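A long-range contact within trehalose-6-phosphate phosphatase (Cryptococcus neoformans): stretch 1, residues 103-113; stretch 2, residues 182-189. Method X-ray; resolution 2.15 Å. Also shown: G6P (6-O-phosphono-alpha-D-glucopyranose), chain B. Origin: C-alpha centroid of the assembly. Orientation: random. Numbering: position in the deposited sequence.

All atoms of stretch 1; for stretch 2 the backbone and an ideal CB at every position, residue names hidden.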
# COMPACT_ATOMS: atom_id res chain seq x y z
N ASN A 103 1.68 -8.64 13.73
CA ASN A 103 0.28 -8.88 13.37
C ASN A 103 -0.61 -7.75 13.89
O ASN A 103 -0.85 -7.63 15.09
CB ASN A 103 -0.20 -10.22 13.92
CG ASN A 103 -1.56 -10.62 13.36
OD1 ASN A 103 -2.35 -9.78 12.93
ND2 ASN A 103 -1.84 -11.92 13.37
N MSE A 104 -1.11 -6.95 12.96
CA MSE A 104 -1.96 -5.81 13.29
C MSE A 104 -3.40 -6.24 13.59
O MSE A 104 -4.24 -5.42 13.94
CB MSE A 104 -1.95 -4.80 12.14
CG MSE A 104 -1.79 -3.35 12.55
SE MSE A 104 -0.08 -2.99 13.40
CE MSE A 104 1.02 -4.26 12.41
N THR A 105 -3.66 -7.54 13.46
CA THR A 105 -5.03 -8.05 13.52
C THR A 105 -5.35 -8.87 14.77
O THR A 105 -6.48 -9.34 14.93
CB THR A 105 -5.33 -8.93 12.29
OG1 THR A 105 -4.55 -10.13 12.35
CG2 THR A 105 -5.01 -8.18 11.00
N GLU A 106 -4.37 -9.04 15.65
CA GLU A 106 -4.53 -9.89 16.83
C GLU A 106 -5.78 -9.55 17.64
O GLU A 106 -6.46 -10.44 18.14
CB GLU A 106 -3.30 -9.78 17.73
CG GLU A 106 -2.21 -10.80 17.42
CD GLU A 106 -1.97 -11.76 18.57
OE1 GLU A 106 -2.73 -11.70 19.57
OE2 GLU A 106 -1.02 -12.56 18.49
N ALA A 107 -6.09 -8.26 17.75
CA ALA A 107 -7.21 -7.81 18.57
C ALA A 107 -8.52 -7.75 17.78
O ALA A 107 -9.53 -7.24 18.28
CB ALA A 107 -6.90 -6.44 19.17
N LEU A 108 -8.51 -8.28 16.56
CA LEU A 108 -9.68 -8.21 15.70
C LEU A 108 -10.40 -9.55 15.58
O LEU A 108 -9.78 -10.61 15.72
CB LEU A 108 -9.28 -7.71 14.31
CG LEU A 108 -8.58 -6.35 14.26
CD1 LEU A 108 -8.10 -6.03 12.85
CD2 LEU A 108 -9.50 -5.26 14.78
N ASP A 109 -11.70 -9.50 15.32
CA ASP A 109 -12.52 -10.69 15.14
C ASP A 109 -12.30 -11.26 13.74
O ASP A 109 -12.70 -10.65 12.74
CB ASP A 109 -13.99 -10.36 15.37
CG ASP A 109 -14.91 -11.54 15.09
OD1 ASP A 109 -14.46 -12.70 15.22
OD2 ASP A 109 -16.09 -11.30 14.73
N MSE A 110 -11.68 -12.43 13.66
CA MSE A 110 -11.31 -13.02 12.38
C MSE A 110 -12.12 -14.26 12.03
O MSE A 110 -11.74 -15.03 11.14
CB MSE A 110 -9.81 -13.36 12.38
CG MSE A 110 -8.90 -12.17 12.67
SE MSE A 110 -8.87 -10.85 11.22
CE MSE A 110 -7.95 -11.92 9.88
N SER A 111 -13.24 -14.45 12.71
CA SER A 111 -14.05 -15.65 12.52
C SER A 111 -14.73 -15.69 11.14
O SER A 111 -15.33 -16.70 10.77
CB SER A 111 -15.11 -15.76 13.62
OG SER A 111 -15.91 -14.59 13.67
N TRP A 112 -14.61 -14.60 10.40
CA TRP A 112 -15.25 -14.48 9.09
C TRP A 112 -14.52 -15.24 7.99
O TRP A 112 -15.06 -15.45 6.90
CB TRP A 112 -15.37 -13.00 8.70
CG TRP A 112 -14.04 -12.26 8.68
CD1 TRP A 112 -13.52 -11.47 9.66
CD2 TRP A 112 -13.07 -12.27 7.62
NE1 TRP A 112 -12.30 -10.98 9.28
CE2 TRP A 112 -12.00 -11.45 8.03
CE3 TRP A 112 -13.01 -12.88 6.36
CZ2 TRP A 112 -10.87 -11.23 7.23
CZ3 TRP A 112 -11.89 -12.66 5.57
CH2 TRP A 112 -10.84 -11.84 6.00
N MSE A 113 -13.28 -15.65 8.25
CA MSE A 113 -12.45 -16.24 7.21
C MSE A 113 -13.01 -17.53 6.63
O MSE A 113 -13.01 -17.72 5.41
CB MSE A 113 -11.03 -16.48 7.73
CG MSE A 113 -10.34 -15.20 8.17
SE MSE A 113 -8.42 -15.23 7.83
CE MSE A 113 -8.46 -15.24 5.89
N UNK A 182 -11.52 -9.54 -3.04
CA UNK A 182 -10.76 -9.77 -1.82
C UNK A 182 -11.54 -9.32 -0.59
O UNK A 182 -12.25 -8.32 -0.62
CB UNK A 182 -9.42 -9.04 -1.89
N UNK A 183 -11.41 -10.08 0.49
CA UNK A 183 -12.03 -9.70 1.75
C UNK A 183 -10.93 -9.50 2.78
O UNK A 183 -10.06 -10.36 2.94
CB UNK A 183 -13.04 -10.75 2.22
N UNK A 184 -10.96 -8.36 3.46
CA UNK A 184 -9.97 -8.04 4.48
C UNK A 184 -10.66 -7.62 5.76
O UNK A 184 -11.85 -7.33 5.76
CB UNK A 184 -9.02 -6.94 4.00
N UNK A 185 -9.90 -7.58 6.86
CA UNK A 185 -10.44 -7.03 8.11
C UNK A 185 -10.82 -5.57 7.90
O UNK A 185 -10.09 -4.84 7.23
CB UNK A 185 -9.43 -7.16 9.25
N UNK A 186 -11.95 -5.17 8.46
CA UNK A 186 -12.46 -3.82 8.26
C UNK A 186 -11.54 -2.75 8.83
O UNK A 186 -11.45 -1.65 8.29
CB UNK A 186 -13.85 -3.69 8.89
N UNK A 187 -10.86 -3.08 9.92
CA UNK A 187 -10.15 -2.08 10.72
C UNK A 187 -8.72 -1.83 10.25
O UNK A 187 -8.01 -1.01 10.83
CB UNK A 187 -10.13 -2.52 12.19
N UNK A 188 -8.29 -2.51 9.19
CA UNK A 188 -6.97 -2.26 8.64
C UNK A 188 -7.04 -1.81 7.18
O UNK A 188 -7.94 -2.21 6.44
CB UNK A 188 -6.11 -3.52 8.76
N UNK A 189 -6.09 -0.97 6.79
CA UNK A 189 -5.92 -0.60 5.40
C UNK A 189 -4.54 -0.01 5.18
O UNK A 189 -3.81 0.27 6.14
CB UNK A 189 -7.00 0.39 4.97
C1 G6P B . -2.33 -9.47 -6.40
C2 G6P B . -2.35 -10.53 -5.30
C3 G6P B . -3.63 -10.49 -4.50
C4 G6P B . -3.81 -9.13 -3.87
C5 G6P B . -3.53 -7.93 -4.80
C6 G6P B . -2.91 -6.75 -4.03
O1 G6P B . -3.27 -9.75 -7.44
O2 G6P B . -2.17 -11.81 -5.90
O3 G6P B . -3.58 -11.45 -3.43
O4 G6P B . -5.16 -9.12 -3.39
O5 G6P B . -2.58 -8.17 -5.85
O6 G6P B . -1.55 -6.49 -4.46
P G6P B . -0.88 -5.01 -4.32
O1P G6P B . 0.71 -5.06 -4.10
O2P G6P B . -1.14 -4.26 -5.57
O3P G6P B . -1.60 -4.29 -3.08

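Position 182 opens the segment with extended backbone angles (-137/143), and nothing of stretch 1 lies within 5.5 Å of its ideal CB. The sugar phosphate on that side offers hydroxyls, so a polar side chain long enough to reach them would be at home, though a glutamine or an aspartate could be argued as well. The residue is Glu-182, extended with chi1 and chi2 both t; its OE2 accepts a hydrogen bond from O4 of G6P at 2.6 Å.

Position 183 keeps the extended backbone and directs CA-to-CB toward stretch 1, where the ideal CB stands 4.0 Å from Trp-112 CZ3. The indole offers carbon here, so a compact apolar side chain is favoured, and branching at CB suits the strand; valine or isoleucine would be reasonable. Val-183, with chi1 t, brings CG1 to 3.6 Å from Trp-112 CZ3, while Trp-112 CH2 lies 3.5 Å from the backbone O of Val-183.

At 184 the strand's alternation turns CA-to-CB away from stretch 1. The near side gives no guidance, and many residues, including long polar ones, could be accommodated. Arg-184 runs forward along its own stretch: Arg-184 NH1 donates to the backbone O of 185 at 2.9 Å and weakly to the backbone O of 186 at 3.3 Å, tying the side chain to the turn that follows.

Position 185 is the centre of the contact. Its CB points sideways, yet apolar atoms gather about it: the ideal CB is 4.0 Å from Leu-108 CD1, 4.2 Å from Met-110 SE and 4.8 Å from Trp-112 CZ2. A modest apolar side chain is wanted, and valine would be plausible. A phi of -61° also admits proline, which fits the first position of a type I turn running to 188. The residue is Pro-185, whose ring uses several of its carbons: CB lies 4.1 Å from Leu-108 CD1, CG 3.8 Å from the selenium SE of Met-110, and CD 4.0 Å from Trp-112 CZ2. CG also comes within 4.2 Å of Thr-105 CG2.

Position 186, inside the turn, has no atom of stretch 1 near its ideal CB, so the choice is wide. It is Leu-186, with CA-to-CB sideways to stretch 1 and no contact with it.

At 187 CA-to-CB points toward stretch 1, and the ideal CB is already 3.8 Å from Leu-108 CD2. A small side chain makes this contact without reaching further. Ala-187 does so with its methyl at that same 3.8 Å from CB to Leu-108 CD2.

Position 188 closes the turn, again facing stretch 1, but its ideal CB is 5.2 Å from Leu-108 CD1 and 5.3 Å from Thr-105 CG2. That gap calls for a branched apolar group such as valine, isoleucine or leucine. Val-188, with chi1 m, spans it: CG1 meets Leu-108 CD1 at 4.0 Å and Thr-105 CG2 at 4.4 Å.

Position 189 stands out of reach of stretch 1, immediately before a helix, where asparagine, aspartate, serine or threonine can cap a free backbone N. It is Asn-189, whose side chain caps a backbone N just past the stretch.

Stretch 2, residues 182-189: EVRPLAVN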
# COMPACT_ATOMS: atom_id res chain seq x y z
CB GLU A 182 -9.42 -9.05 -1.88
CG GLU A 182 -8.46 -9.47 -0.78
CD GLU A 182 -7.07 -8.88 -0.96
OE1 GLU A 182 -6.14 -9.31 -0.24
OE2 GLU A 182 -6.92 -7.98 -1.81
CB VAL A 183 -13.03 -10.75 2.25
CG1 VAL A 183 -13.70 -10.27 3.53
CG2 VAL A 183 -14.07 -11.04 1.18
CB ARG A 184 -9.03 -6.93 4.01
CG ARG A 184 -9.71 -5.56 3.89
CD ARG A 184 -8.69 -4.43 3.97
NE ARG A 184 -9.22 -3.19 3.42
CZ ARG A 184 -10.01 -2.35 4.08
NH1 ARG A 184 -10.39 -2.61 5.33
NH2 ARG A 184 -10.44 -1.24 3.48
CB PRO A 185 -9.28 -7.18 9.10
CG PRO A 185 -8.39 -8.23 8.50
CD PRO A 185 -8.52 -8.04 7.02
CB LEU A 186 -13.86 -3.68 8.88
CG LEU A 186 -14.45 -2.27 8.83
CD1 LEU A 186 -14.71 -1.84 7.39
CD2 LEU A 186 -15.73 -2.19 9.66
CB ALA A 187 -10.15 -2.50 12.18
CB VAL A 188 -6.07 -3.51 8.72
CG1 VAL A 188 -6.00 -4.02 10.15
CG2 VAL A 188 -6.58 -4.60 7.77
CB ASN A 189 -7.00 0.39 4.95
CG ASN A 189 -7.04 1.65 5.79
OD1 ASN A 189 -6.19 2.53 5.67
ND2 ASN A 189 -8.06 1.76 6.64
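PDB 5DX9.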